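Local coordinates for protein Ent-copalyl diphosphate synthase (Streptomyces platensis, PDB 5BP8) that is a largely helical protein of the terpene cyclase kind, with a region related to the squalene-hopene cyclase C-terminal domain, at residues A[266-271]-A[314-319]; A[284-289]-A[320-325]; A[68-73]-A[120-125]. All coordinates share one frame; numbering follows the deposited sequence.

Contact 1: A[266-271]-A[314-319]; sequences WVLNSL and LFALAQ
The carboxamide of N269 and the ring of F315 meet obliquely, their planes 37° apart, with N269 OD1 lying 3.6 Å from F315 CD2. One face of that ring is occupied from within its own helix, where Q319 NE2 stands 3.3 Å above the ring plane and over its centre. F315 CG is anti to the backbone N, and the Q319 chain, one helical turn further on, is extended beyond CG.

N269 and Q319 carry the polar part of the contact. Their side chains cross at about a right angle, and Q319 NE2 donates to N269 OD1 over 2.9 Å. With an N-H...O angle of only 123°, this bond is weak. Water 1 adds a second link between the same residues, donating to the backbone N269 O at 2.7 Å and accepting from Q319 NE2 at 3.2 Å. The other half of the N269 amide is engaged as well, since ND2 bonds to the carbonyl of A312, a turn earlier in the partner helix. ND2 is thus the firmer anchor of the amide and OD1 is held only weakly, although N269 OD1 also rests against the backbone of A316, 3.1 Å from its CA.

The small side chain of A316 points at the opposing helix, and L268 CB packs on A316 CB at 4.1 Å. Close pairing at this point agrees with an axis separation of 8.8 Å and a crossing angle of 51°.

Helices 260-274 and 307-319 cross here in an all-helical region, touching chiefly through L268, N269 and A316. L268 extends on to L285 and L288 of helix 282-291, and F315 meets H361 of helix 349-365 edge-to-face.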
ATOM      1  N   TRP A 266       0.709 -10.238   8.316  1.00 22.12           N
ATOM      2  CA  TRP A 266       1.712  -9.294   8.800  1.00 23.15           C
ATOM      3  C   TRP A 266       1.616  -9.115  10.328  1.00 22.99           C
ATOM      4  O   TRP A 266       2.638  -9.100  11.019  1.00 22.60           O
ATOM      5  CB  TRP A 266       1.644  -7.947   8.052  1.00 23.66           C
ATOM      6  CG  TRP A 266       2.607  -7.825   6.806  1.00 24.83           C
ATOM      7  CD1 TRP A 266       3.711  -7.017   6.713  1.00 25.09           C
ATOM      8  CD2 TRP A 266       2.533  -8.537   5.532  1.00 25.48           C
ATOM      9  NE1 TRP A 266       4.305  -7.152   5.479  1.00 25.13           N
ATOM     10  CE2 TRP A 266       3.615  -8.073   4.730  1.00 26.02           C
ATOM     11  CE3 TRP A 266       1.680  -9.529   5.011  1.00 24.20           C
ATOM     12  CZ2 TRP A 266       3.849  -8.541   3.403  1.00 25.81           C
ATOM     13  CZ3 TRP A 266       1.890  -9.971   3.651  1.00 25.93           C
ATOM     14  CH2 TRP A 266       2.970  -9.487   2.885  1.00 25.43           C
ATOM     15  N   VAL A 267       0.401  -9.033  10.855  1.00 22.90           N
ATOM     16  CA  VAL A 267       0.201  -8.959  12.288  1.00 24.42           C
ATOM     17  C   VAL A 267       0.758 -10.209  12.970  1.00 24.84           C
ATOM     18  O   VAL A 267       1.526 -10.106  13.944  1.00 24.36           O
ATOM     19  CB  VAL A 267      -1.279  -8.769  12.671  1.00 25.47           C
ATOM     20  CG1 VAL A 267      -1.456  -8.944  14.170  1.00 27.97           C
ATOM     21  CG2 VAL A 267      -1.771  -7.381  12.252  1.00 24.96           C
ATOM     22  N   LEU A 268       0.384 -11.387  12.467  1.00 23.96           N
ATOM     23  CA  LEU A 268       0.901 -12.622  13.046  1.00 25.08           C
ATOM     24  C   LEU A 268       2.426 -12.738  12.963  1.00 24.44           C
ATOM     25  O   LEU A 268       3.077 -13.152  13.937  1.00 25.45           O
ATOM     26  CB  LEU A 268       0.239 -13.826  12.384  1.00 25.41           C
ATOM     27  CG  LEU A 268      -1.216 -14.053  12.766  1.00 26.62           C
ATOM     28  CD1 LEU A 268      -1.831 -15.069  11.832  1.00 26.83           C
ATOM     29  CD2 LEU A 268      -1.283 -14.504  14.226  1.00 28.10           C
ATOM     30  N   ASN A 269       3.022 -12.350  11.835  1.00 23.76           N
ATOM     31  CA  ASN A 269       4.486 -12.424  11.709  1.00 23.09           C
ATOM     32  C   ASN A 269       5.222 -11.426  12.584  1.00 23.81           C
ATOM     33  O   ASN A 269       6.277 -11.738  13.140  1.00 23.12           O
ATOM     34  CB  ASN A 269       4.958 -12.317  10.250  1.00 22.75           C
ATOM     35  CG  ASN A 269       4.591 -13.553   9.437  1.00 23.36           C
ATOM     36  OD1 ASN A 269       4.550 -14.679   9.960  1.00 22.90           O
ATOM     37  ND2 ASN A 269       4.305 -13.351   8.155  1.00 22.82           N
ATOM     38  N   SER A 270       4.659 -10.238  12.747  1.00 23.17           N
ATOM     39  CA  SER A 270       5.232  -9.269  13.667  1.00 24.20           C
ATOM     40  C   SER A 270       5.195  -9.793  15.103  1.00 25.06           C
ATOM     41  O   SER A 270       6.198  -9.711  15.818  1.00 26.34           O
ATOM     42  CB  SER A 270       4.485  -7.938  13.567  1.00 24.35           C
ATOM     43  OG  SER A 270       4.812  -7.303  12.342  1.00 23.77           O
ATOM     44  N   LEU A 271       4.059 -10.333  15.518  1.00 27.12           N
ATOM     45  CA  LEU A 271       3.918 -10.876  16.881  1.00 28.96           C
ATOM     46  C   LEU A 271       4.816 -12.075  17.131  1.00 28.78           C
ATOM     47  O   LEU A 271       5.348 -12.219  18.240  1.00 27.89           O
ATOM     48  CB  LEU A 271       2.472 -11.232  17.184  1.00 30.76           C
ATOM     49  CG  LEU A 271       1.681 -10.115  17.868  1.00 34.43           C
ATOM     50  CD1 LEU A 271       2.092  -8.722  17.413  1.00 37.10           C
ATOM     51  CD2 LEU A 271       0.206 -10.332  17.601  1.00 35.75           C
ATOM     52  N   LEU A 314       1.977 -18.288   4.370  1.00 23.31           N
ATOM     53  CA  LEU A 314       2.563 -19.606   4.669  1.00 24.88           C
ATOM     54  C   LEU A 314       3.445 -19.543   5.907  1.00 26.03           C
ATOM     55  O   LEU A 314       3.354 -20.403   6.776  1.00 26.32           O
ATOM     56  CB  LEU A 314       3.363 -20.124   3.489  1.00 25.11           C
ATOM     57  CG  LEU A 314       2.539 -20.623   2.300  1.00 25.27           C
ATOM     58  CD1 LEU A 314       3.375 -20.699   1.033  1.00 25.29           C
ATOM     59  CD2 LEU A 314       1.946 -21.996   2.644  1.00 26.46           C
ATOM     60  N   PHE A 315       4.270 -18.508   5.992  1.00 24.74           N
ATOM     61  CA  PHE A 315       5.153 -18.278   7.127  1.00 25.46           C
ATOM     62  C   PHE A 315       4.341 -18.042   8.391  1.00 25.22           C
ATOM     63  O   PHE A 315       4.620 -18.624   9.447  1.00 24.87           O
ATOM     64  CB  PHE A 315       6.093 -17.082   6.795  1.00 24.84           C
ATOM     65  CG  PHE A 315       7.191 -16.802   7.802  1.00 26.02           C
ATOM     66  CD1 PHE A 315       7.954 -17.815   8.380  1.00 25.91           C
ATOM     67  CD2 PHE A 315       7.539 -15.469   8.098  1.00 25.97           C
ATOM     68  CE1 PHE A 315       8.961 -17.497   9.283  1.00 26.39           C
ATOM     69  CE2 PHE A 315       8.552 -15.154   8.975  1.00 25.51           C
ATOM     70  CZ  PHE A 315       9.277 -16.173   9.569  1.00 26.58           C
ATOM     71  N   ALA A 316       3.303 -17.220   8.301  1.00 24.50           N
ATOM     72  CA  ALA A 316       2.466 -16.945   9.456  1.00 25.23           C
ATOM     73  C   ALA A 316       1.776 -18.204   9.988  1.00 26.51           C
ATOM     74  O   ALA A 316       1.762 -18.447  11.209  1.00 27.37           O
ATOM     75  CB  ALA A 316       1.411 -15.907   9.100  1.00 24.63           C
ATOM     76  N   LEU A 317       1.201 -18.980   9.072  1.00 25.23           N
ATOM     77  CA  LEU A 317       0.524 -20.214   9.443  1.00 26.44           C
ATOM     78  C   LEU A 317       1.503 -21.181  10.097  1.00 27.22           C
ATOM     79  O   LEU A 317       1.214 -21.712  11.191  1.00 29.00           O
ATOM     80  CB  LEU A 317      -0.177 -20.852   8.249  1.00 25.30           C
ATOM     81  CG  LEU A 317      -1.468 -20.166   7.795  1.00 25.40           C
ATOM     82  CD1 LEU A 317      -1.859 -20.664   6.415  1.00 24.96           C
ATOM     83  CD2 LEU A 317      -2.605 -20.349   8.793  1.00 25.95           C
ATOM     84  N   ALA A 318       2.656 -21.373   9.469  1.00 26.82           N
ATOM     85  CA  ALA A 318       3.647 -22.331   9.961  1.00 29.04           C
ATOM     86  C   ALA A 318       4.236 -21.945  11.307  1.00 30.92           C
ATOM     87  O   ALA A 318       4.503 -22.810  12.154  1.00 31.12           O
ATOM     88  CB  ALA A 318       4.732 -22.553   8.925  1.00 29.19           C
ATOM     89  N   GLN A 319       4.426 -20.653  11.538  1.00 29.45           N
ATOM     90  CA  GLN A 319       4.890 -20.196  12.842  1.00 30.06           C
ATOM     91  C   GLN A 319       3.868 -20.385  13.952  1.00 30.35           C
ATOM     92  O   GLN A 319       4.220 -20.309  15.135  1.00 31.80           O
ATOM     93  CB  GLN A 319       5.331 -18.729  12.807  1.00 27.55           C
ATOM     94  CG  GLN A 319       6.563 -18.503  11.982  1.00 26.61           C
ATOM     95  CD  GLN A 319       7.141 -17.123  12.167  1.00 27.38           C
ATOM     96  OE1 GLN A 319       8.128 -16.958  12.872  1.00 27.48           O
ATOM     97  NE2 GLN A 319       6.526 -16.114  11.529  1.00 26.11           N
TER
HETATM   98  O   HOH W   1       8.049 -13.363  11.938  1.00 27.78           O

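Contact 2: A[284-289]-A[320-325]; sequences LLDSLE and HGRTHR
R322 is joined to two carboxylates of helix 282-291 by salt bridges that share one nitrogen. NH1 donates to D286 OD1 over 2.6 Å in a nearly straight bond (172°); the acceptor lies in the guanidinium plane and is met almost in line with its C-O bond. The same NH1 reaches E289 OE1 at 3.0 Å, this time from above the carboxylate plane. A weak, bent bond from NH2 to D286 OD1, 3.3 Å long, supplements the first. The arginine chain is extended from CG to NE, and the carboxylates of D286 and E289, acidic residues three positions apart, both lie at the edge of its guanidinium.

A separate hydrogen bond uses the other oxygen of E289. H324 NE2 donates to OE2 at 2.6 Å, on the anti side of the carboxylate and close to the imidazole plane, while ring and carboxylate stand 84° apart. The E289 carboxylate would tend to favour a protonated H324, an effect the nearby R322 may offset.

The result is a salt-bridge network of D286, E289 and R322, with a His-carboxylate hydrogen bond beside it, joining helix 282-291 to the loop after helix 307-319 at the protein surface.

Apolar contacts lie beneath the charges. L285 CB sits over the centre of one guanidinium face, 3.5 Å from R322 CZ. L285 CG is beside the backbone N (chi1 -52°), and from it CD2 touches H320 CB at 3.8 Å. The imidazole of H320 is held from outside this contact: NE2 pairs with the hydroxyl of Y278 and ND1 with the carbonyl of A316.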
ATOM      1  N   LEU A 284      -8.074 -16.269  13.162  1.00 29.72           N
ATOM      2  CA  LEU A 284      -7.122 -15.689  12.202  1.00 29.27           C
ATOM      3  C   LEU A 284      -6.524 -16.788  11.354  1.00 28.66           C
ATOM      4  O   LEU A 284      -6.415 -16.646  10.140  1.00 27.75           O
ATOM      5  CB  LEU A 284      -5.992 -14.910  12.876  1.00 30.00           C
ATOM      6  CG  LEU A 284      -6.409 -13.652  13.633  1.00 30.27           C
ATOM      7  CD1 LEU A 284      -5.171 -12.917  14.105  1.00 31.56           C
ATOM      8  CD2 LEU A 284      -7.303 -12.753  12.791  1.00 29.75           C
ATOM      9  N   LEU A 285      -6.144 -17.893  11.999  1.00 28.95           N
ATOM     10  CA  LEU A 285      -5.465 -18.962  11.298  1.00 29.39           C
ATOM     11  C   LEU A 285      -6.454 -19.647  10.372  1.00 29.12           C
ATOM     12  O   LEU A 285      -6.095 -20.013   9.247  1.00 29.09           O
ATOM     13  CB  LEU A 285      -4.832 -19.963  12.278  1.00 31.07           C
ATOM     14  CG  LEU A 285      -3.917 -19.403  13.370  1.00 31.78           C
ATOM     15  CD1 LEU A 285      -3.408 -20.492  14.306  1.00 33.58           C
ATOM     16  CD2 LEU A 285      -2.746 -18.664  12.764  1.00 33.37           C
ATOM     17  N   ASP A 286      -7.703 -19.798  10.816  1.00 28.78           N
ATOM     18  CA  ASP A 286      -8.753 -20.349   9.941  1.00 29.36           C
ATOM     19  C   ASP A 286      -9.020 -19.517   8.690  1.00 28.42           C
ATOM     20  O   ASP A 286      -9.208 -20.091   7.608  1.00 27.74           O
ATOM     21  CB  ASP A 286     -10.079 -20.518  10.682  1.00 30.59           C
ATOM     22  CG  ASP A 286     -10.024 -21.572  11.776  1.00 31.49           C
ATOM     23  OD1 ASP A 286      -9.131 -22.440  11.781  1.00 30.91           O
ATOM     24  OD2 ASP A 286     -10.917 -21.507  12.635  1.00 33.59           O
ATOM     25  N   SER A 287      -9.079 -18.189   8.848  1.00 26.09           N
ATOM     26  CA  SER A 287      -9.257 -17.244   7.707  1.00 26.08           C
ATOM     27  C   SER A 287      -8.149 -17.451   6.689  1.00 24.63           C
ATOM     28  O   SER A 287      -8.395 -17.597   5.502  1.00 25.50           O
ATOM     29  CB  SER A 287      -9.218 -15.786   8.197  1.00 25.91           C
ATOM     30  OG  SER A 287      -9.129 -14.865   7.119  1.00 23.90           O
ATOM     31  N   LEU A 288      -6.914 -17.469   7.165  1.00 25.23           N
ATOM     32  CA  LEU A 288      -5.781 -17.636   6.264  1.00 24.69           C
ATOM     33  C   LEU A 288      -5.788 -18.990   5.571  1.00 26.72           C
ATOM     34  O   LEU A 288      -5.579 -19.063   4.369  1.00 25.23           O
ATOM     35  CB  LEU A 288      -4.470 -17.431   7.004  1.00 24.44           C
ATOM     36  CG  LEU A 288      -4.158 -16.001   7.465  1.00 24.05           C
ATOM     37  CD1 LEU A 288      -2.759 -15.989   8.043  1.00 24.91           C
ATOM     38  CD2 LEU A 288      -4.272 -14.989   6.322  1.00 23.94           C
ATOM     39  N   GLU A 289      -6.031 -20.073   6.312  1.00 27.17           N
ATOM     40  CA  GLU A 289      -6.103 -21.400   5.670  1.00 29.76           C
ATOM     41  C   GLU A 289      -7.198 -21.535   4.618  1.00 29.69           C
ATOM     42  O   GLU A 289      -6.987 -22.138   3.554  1.00 31.20           O
ATOM     43  CB  GLU A 289      -6.272 -22.502   6.730  1.00 31.87           C
ATOM     44  CG  GLU A 289      -4.960 -23.010   7.233  1.00 33.40           C
ATOM     45  CD  GLU A 289      -5.092 -24.228   8.142  1.00 34.51           C
ATOM     46  OE1 GLU A 289      -6.162 -24.433   8.776  1.00 32.75           O
ATOM     47  OE2 GLU A 289      -4.094 -24.958   8.213  1.00 35.01           O
ATOM     48  N   HIS A 320       2.615 -20.587  13.597  1.00 29.30           N
ATOM     49  CA  HIS A 320       1.575 -20.746  14.597  1.00 30.98           C
ATOM     50  C   HIS A 320       0.928 -22.131  14.550  1.00 31.20           C
ATOM     51  O   HIS A 320      -0.237 -22.289  14.879  1.00 32.16           O
ATOM     52  CB  HIS A 320       0.559 -19.620  14.460  1.00 29.40           C
ATOM     53  CG  HIS A 320       1.144 -18.283  14.766  1.00 29.07           C
ATOM     54  ND1 HIS A 320       1.750 -17.502  13.810  1.00 27.82           N
ATOM     55  CD2 HIS A 320       1.268 -17.611  15.930  1.00 29.36           C
ATOM     56  CE1 HIS A 320       2.208 -16.402  14.368  1.00 28.19           C
ATOM     57  NE2 HIS A 320       1.933 -16.445  15.655  1.00 29.45           N
ATOM     58  N   GLY A 321       1.708 -23.117  14.125  1.00 33.33           N
ATOM     59  CA  GLY A 321       1.331 -24.523  14.253  1.00 36.10           C
ATOM     60  C   GLY A 321       0.569 -25.128  13.093  1.00 37.12           C
ATOM     61  O   GLY A 321       0.052 -26.241  13.223  1.00 36.26           O
ATOM     62  N   ARG A 322       0.479 -24.417  11.963  1.00 34.69           N
ATOM     63  CA  ARG A 322      -0.249 -24.917  10.795  1.00 32.89           C
ATOM     64  C   ARG A 322       0.655 -24.903   9.586  1.00 34.50           C
ATOM     65  O   ARG A 322       0.651 -23.951   8.784  1.00 33.86           O
ATOM     66  CB  ARG A 322      -1.526 -24.124  10.549  1.00 33.31           C
ATOM     67  CG  ARG A 322      -2.469 -24.165  11.736  1.00 32.73           C
ATOM     68  CD  ARG A 322      -3.901 -23.898  11.364  1.00 33.46           C
ATOM     69  NE  ARG A 322      -4.677 -23.643  12.572  1.00 33.80           N
ATOM     70  CZ  ARG A 322      -5.952 -23.263  12.588  1.00 34.28           C
ATOM     71  NH1 ARG A 322      -6.654 -23.127  11.470  1.00 34.02           N
ATOM     72  NH2 ARG A 322      -6.536 -23.025  13.742  1.00 36.60           N
ATOM     73  N   THR A 323       1.461 -25.955   9.468  1.00 33.14           N
ATOM     74  CA  THR A 323       2.470 -26.042   8.432  1.00 33.94           C
ATOM     75  C   THR A 323       1.914 -26.615   7.137  1.00 35.02           C
ATOM     76  O   THR A 323       1.332 -27.699   7.124  1.00 36.00           O
ATOM     77  CB  THR A 323       3.664 -26.887   8.901  1.00 35.51           C
ATOM     78  OG1 THR A 323       4.241 -26.275  10.053  1.00 40.01           O
ATOM     79  CG2 THR A 323       4.725 -26.973   7.830  1.00 35.57           C
ATOM     80  N   HIS A 324       2.080 -25.879   6.046  1.00 32.72           N
ATOM     81  CA  HIS A 324       1.657 -26.330   4.729  1.00 33.45           C
ATOM     82  C   HIS A 324       2.862 -26.283   3.835  1.00 33.50           C
ATOM     83  O   HIS A 324       3.603 -25.291   3.861  1.00 32.31           O
ATOM     84  CB  HIS A 324       0.592 -25.399   4.132  1.00 35.64           C
ATOM     85  CG  HIS A 324      -0.674 -25.363   4.915  1.00 37.73           C
ATOM     86  ND1 HIS A 324      -1.784 -26.096   4.567  1.00 43.76           N
ATOM     87  CD2 HIS A 324      -0.991 -24.717   6.057  1.00 39.81           C
ATOM     88  CE1 HIS A 324      -2.743 -25.883   5.449  1.00 42.39           C
ATOM     89  NE2 HIS A 324      -2.286 -25.047   6.362  1.00 41.31           N
ATOM     90  N   ARG A 325       3.043 -27.313   3.012  1.00 31.91           N
ATOM     91  CA  ARG A 325       4.104 -27.278   2.011  1.00 33.30           C
ATOM     92  C   ARG A 325       3.944 -26.035   1.146  1.00 32.08           C
ATOM     93  O   ARG A 325       2.837 -25.787   0.631  1.00 30.47           O
ATOM     94  CB  ARG A 325       4.067 -28.500   1.113  1.00 35.49           C
ATOM     95  CG  ARG A 325       5.078 -29.537   1.503  1.00 37.38           C
ATOM     96  CD  ARG A 325       5.018 -30.694   0.540  1.00 38.46           C
ATOM     97  NE  ARG A 325       6.040 -31.673   0.870  1.00 41.87           N
ATOM     98  CZ  ARG A 325       6.129 -32.875   0.307  1.00 41.48           C
ATOM     99  NH1 ARG A 325       5.270 -33.238  -0.637  1.00 39.77           N
ATOM    100  NH2 ARG A 325       7.105 -33.695   0.685  1.00 42.77           N
TER

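Contact 3: A[68-73]-A[120-125]; sequences DGYGLV and PVPDTI
Y70 CG is beside the backbone N, anti to the carbonyl carbon (chi1 -80°), and its ring faces the pyrrolidine of P122. L72 CG takes the other course, anti to its backbone N (chi1 175°). Of the two branches beyond it, L72 CD2 is the one that meets V121, 3.7 Å from CG2.

The proline contact is a CH-pi interaction. P122 CG stands 3.6 Å from the Y70 ring centroid and only 5° off the normal, so it is over the middle of one face, while P122 CB approaches Y70 CZ, also at 3.6 Å. T124 CG2 comes obliquely to the same ring, 3.9 Å from CE1.

The backbones meet closely at G69. Its CA makes a CA-H...O contact with P120 O at 3.3 Å, and G69 O is equally close to P122 CD. G69, with positive phi and no side chain, lets the two backbones come this near. The far end of Y70 is fixed by H496, which bonds to its hydroxyl, and D68 OD2 makes a salt bridge with R444 and a hydrogen bond with W445 NE1.

G69 to L72 is a type I turn leading into helix 72-86. The arrangement is a proline-aromatic CH-pi contact that packs this turn against the loop preceding helix 127-144.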
ATOM      1  N   ASP A  68       8.727  14.427  -3.633  1.00 17.67           N
ATOM      2  CA  ASP A  68       9.500  13.604  -4.575  1.00 19.18           C
ATOM      3  C   ASP A  68       8.672  13.019  -5.728  1.00 18.34           C
ATOM      4  O   ASP A  68       8.982  11.961  -6.305  1.00 18.19           O
ATOM      5  CB  ASP A  68      10.265  12.491  -3.822  1.00 20.37           C
ATOM      6  CG  ASP A  68      11.227  13.032  -2.794  1.00 22.07           C
ATOM      7  OD1 ASP A  68      11.712  14.148  -2.990  1.00 25.05           O
ATOM      8  OD2 ASP A  68      11.482  12.367  -1.774  1.00 23.19           O
ATOM      9  N   GLY A  69       7.578  13.698  -6.049  1.00 16.81           N
ATOM     10  CA  GLY A  69       6.731  13.275  -7.126  1.00 16.42           C
ATOM     11  C   GLY A  69       5.558  12.433  -6.675  1.00 15.39           C
ATOM     12  O   GLY A  69       4.700  12.116  -7.490  1.00 15.49           O
ATOM     13  N   TYR A  70       5.482  12.096  -5.380  1.00 14.50           N
ATOM     14  CA  TYR A  70       4.370  11.321  -4.889  1.00 14.32           C
ATOM     15  C   TYR A  70       3.113  12.227  -4.893  1.00 14.17           C
ATOM     16  O   TYR A  70       2.004  11.759  -4.627  1.00 15.32           O
ATOM     17  CB  TYR A  70       4.622  10.764  -3.508  1.00 15.33           C
ATOM     18  CG  TYR A  70       5.484   9.506  -3.536  1.00 14.94           C
ATOM     19  CD1 TYR A  70       4.917   8.263  -3.750  1.00 15.30           C
ATOM     20  CD2 TYR A  70       6.859   9.577  -3.404  1.00 16.18           C
ATOM     21  CE1 TYR A  70       5.686   7.104  -3.806  1.00 15.56           C
ATOM     22  CE2 TYR A  70       7.641   8.421  -3.419  1.00 15.62           C
ATOM     23  CZ  TYR A  70       7.054   7.189  -3.639  1.00 15.61           C
ATOM     24  OH  TYR A  70       7.805   6.026  -3.682  1.00 15.68           O
ATOM     25  N   GLY A  71       3.311  13.522  -5.120  1.00 13.84           N
ATOM     26  CA  GLY A  71       2.148  14.440  -5.261  1.00 13.82           C
ATOM     27  C   GLY A  71       1.455  14.378  -6.606  1.00 13.84           C
ATOM     28  O   GLY A  71       0.323  14.875  -6.761  1.00 14.08           O
ATOM     29  N   LEU A  72       2.100  13.804  -7.617  1.00 14.09           N
ATOM     30  CA  LEU A  72       1.561  13.918  -8.990  1.00 14.94           C
ATOM     31  C   LEU A  72       0.209  13.199  -9.119  1.00 14.71           C
ATOM     32  O   LEU A  72      -0.815  13.810  -9.498  1.00 13.69           O
ATOM     33  CB  LEU A  72       2.558  13.381 -10.015  1.00 16.12           C
ATOM     34  CG  LEU A  72       2.062  13.321 -11.476  1.00 16.96           C
ATOM     35  CD1 LEU A  72       1.591  14.681 -11.953  1.00 18.08           C
ATOM     36  CD2 LEU A  72       3.153  12.772 -12.372  1.00 17.97           C
ATOM     37  N   VAL A  73       0.175  11.909  -8.770  1.00 14.93           N
ATOM     38  CA  VAL A  73      -1.095  11.182  -8.901  1.00 14.84           C
ATOM     39  C   VAL A  73      -2.250  11.749  -8.042  1.00 14.88           C
ATOM     40  O   VAL A  73      -3.358  12.009  -8.554  1.00 14.76           O
ATOM     41  CB  VAL A  73      -0.902   9.681  -8.665  1.00 15.59           C
ATOM     42  CG1 VAL A  73      -2.230   8.991  -8.450  1.00 15.10           C
ATOM     43  CG2 VAL A  73      -0.108   9.080  -9.831  1.00 16.38           C
ATOM     44  N   PRO A 120       9.803  14.204 -10.913  1.00 22.83           N
ATOM     45  CA  PRO A 120       9.907  12.742 -10.887  1.00 23.59           C
ATOM     46  C   PRO A 120       8.551  12.088 -10.822  1.00 22.02           C
ATOM     47  O   PRO A 120       7.581  12.668 -10.277  1.00 20.78           O
ATOM     48  CB  PRO A 120      10.719  12.431  -9.607  1.00 24.75           C
ATOM     49  CG  PRO A 120      11.001  13.725  -8.942  1.00 25.13           C
ATOM     50  CD  PRO A 120      10.310  14.840  -9.675  1.00 23.41           C
ATOM     51  N   VAL A 121       8.468  10.880 -11.365  1.00 20.95           N
ATOM     52  CA  VAL A 121       7.237  10.119 -11.299  1.00 20.44           C
ATOM     53  C   VAL A 121       7.585   8.806 -10.611  1.00 21.07           C
ATOM     54  O   VAL A 121       8.203   7.940 -11.213  1.00 20.49           O
ATOM     55  CB  VAL A 121       6.610   9.863 -12.680  1.00 21.19           C
ATOM     56  CG1 VAL A 121       5.325   9.033 -12.533  1.00 22.59           C
ATOM     57  CG2 VAL A 121       6.327  11.181 -13.421  1.00 22.11           C
ATOM     58  N   PRO A 122       7.220   8.673  -9.324  1.00 20.57           N
ATOM     59  CA  PRO A 122       7.476   7.402  -8.669  1.00 20.39           C
ATOM     60  C   PRO A 122       6.656   6.272  -9.252  1.00 20.68           C
ATOM     61  O   PRO A 122       5.580   6.484  -9.845  1.00 18.69           O
ATOM     62  CB  PRO A 122       7.068   7.638  -7.210  1.00 20.52           C
ATOM     63  CG  PRO A 122       6.476   9.010  -7.127  1.00 20.56           C
ATOM     64  CD  PRO A 122       6.732   9.721  -8.412  1.00 20.02           C
ATOM     65  N   ASP A 123       7.164   5.054  -9.078  1.00 20.84           N
ATOM     66  CA  ASP A 123       6.511   3.892  -9.636  1.00 22.56           C
ATOM     67  C   ASP A 123       5.426   3.384  -8.708  1.00 22.37           C
ATOM     68  O   ASP A 123       5.530   2.305  -8.105  1.00 22.20           O
ATOM     69  CB  ASP A 123       7.554   2.822  -9.962  1.00 25.96           C
ATOM     70  CG  ASP A 123       8.482   3.245 -11.085  1.00 29.16           C
ATOM     71  OD1 ASP A 123       8.009   3.773 -12.120  1.00 32.30           O
ATOM     72  OD2 ASP A 123       9.698   3.034 -10.939  1.00 34.17           O
ATOM     73  N   THR A 124       4.347   4.171  -8.602  1.00 20.47           N
ATOM     74  CA  THR A 124       3.195   3.746  -7.864  1.00 20.13           C
ATOM     75  C   THR A 124       2.421   2.799  -8.772  1.00 19.46           C
ATOM     76  O   THR A 124       2.668   2.699  -9.989  1.00 20.75           O
ATOM     77  CB  THR A 124       2.318   4.940  -7.421  1.00 19.46           C
ATOM     78  OG1 THR A 124       2.075   5.789  -8.532  1.00 19.37           O
ATOM     79  CG2 THR A 124       2.971   5.736  -6.318  1.00 20.66           C
ATOM     80  N   ILE A 125       1.479   2.083  -8.193  1.00 19.13           N
ATOM     81  CA  ILE A 125       0.834   1.010  -8.923  1.00 19.84           C
ATOM     82  C   ILE A 125      -0.152   1.560  -9.965  1.00 20.18           C
ATOM     83  O   ILE A 125      -1.034   2.362  -9.640  1.00 18.96           O
ATOM     84  CB  ILE A 125       0.133   0.031  -7.984  1.00 21.47           C
ATOM     85  CG1 ILE A 125       1.147  -0.546  -6.985  1.00 21.87           C
ATOM     86  CG2 ILE A 125      -0.488  -1.101  -8.809  1.00 24.35           C
ATOM     87  CD1 ILE A 125       0.591  -1.650  -6.088  1.00 24.35           C
TER

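Overall arrangement
From the N terminus, contact 3 comes first: it brings 120-125 back to 68-73, closing a loop that holds most of helix 72-86 and helix 98-116. Contacts 1 and 2 come later, each in series with contact 3, and cross each other, the segments alternating as 266-271, 284-289, 314-319 and 320-325. Contact 1 closes residues 272-313 and contact 2 residues 290-319, tying helices 260-274, 282-291 and 307-319 and the following loop together. Their centres are 9 Å apart, and a probable hydrogen bond from R322 N to L317 O joins them. Contact 3 lies on the opposite side of the chain's centre, about 31 Å from contact 1 and 37 Å from contact 2, centre to centre.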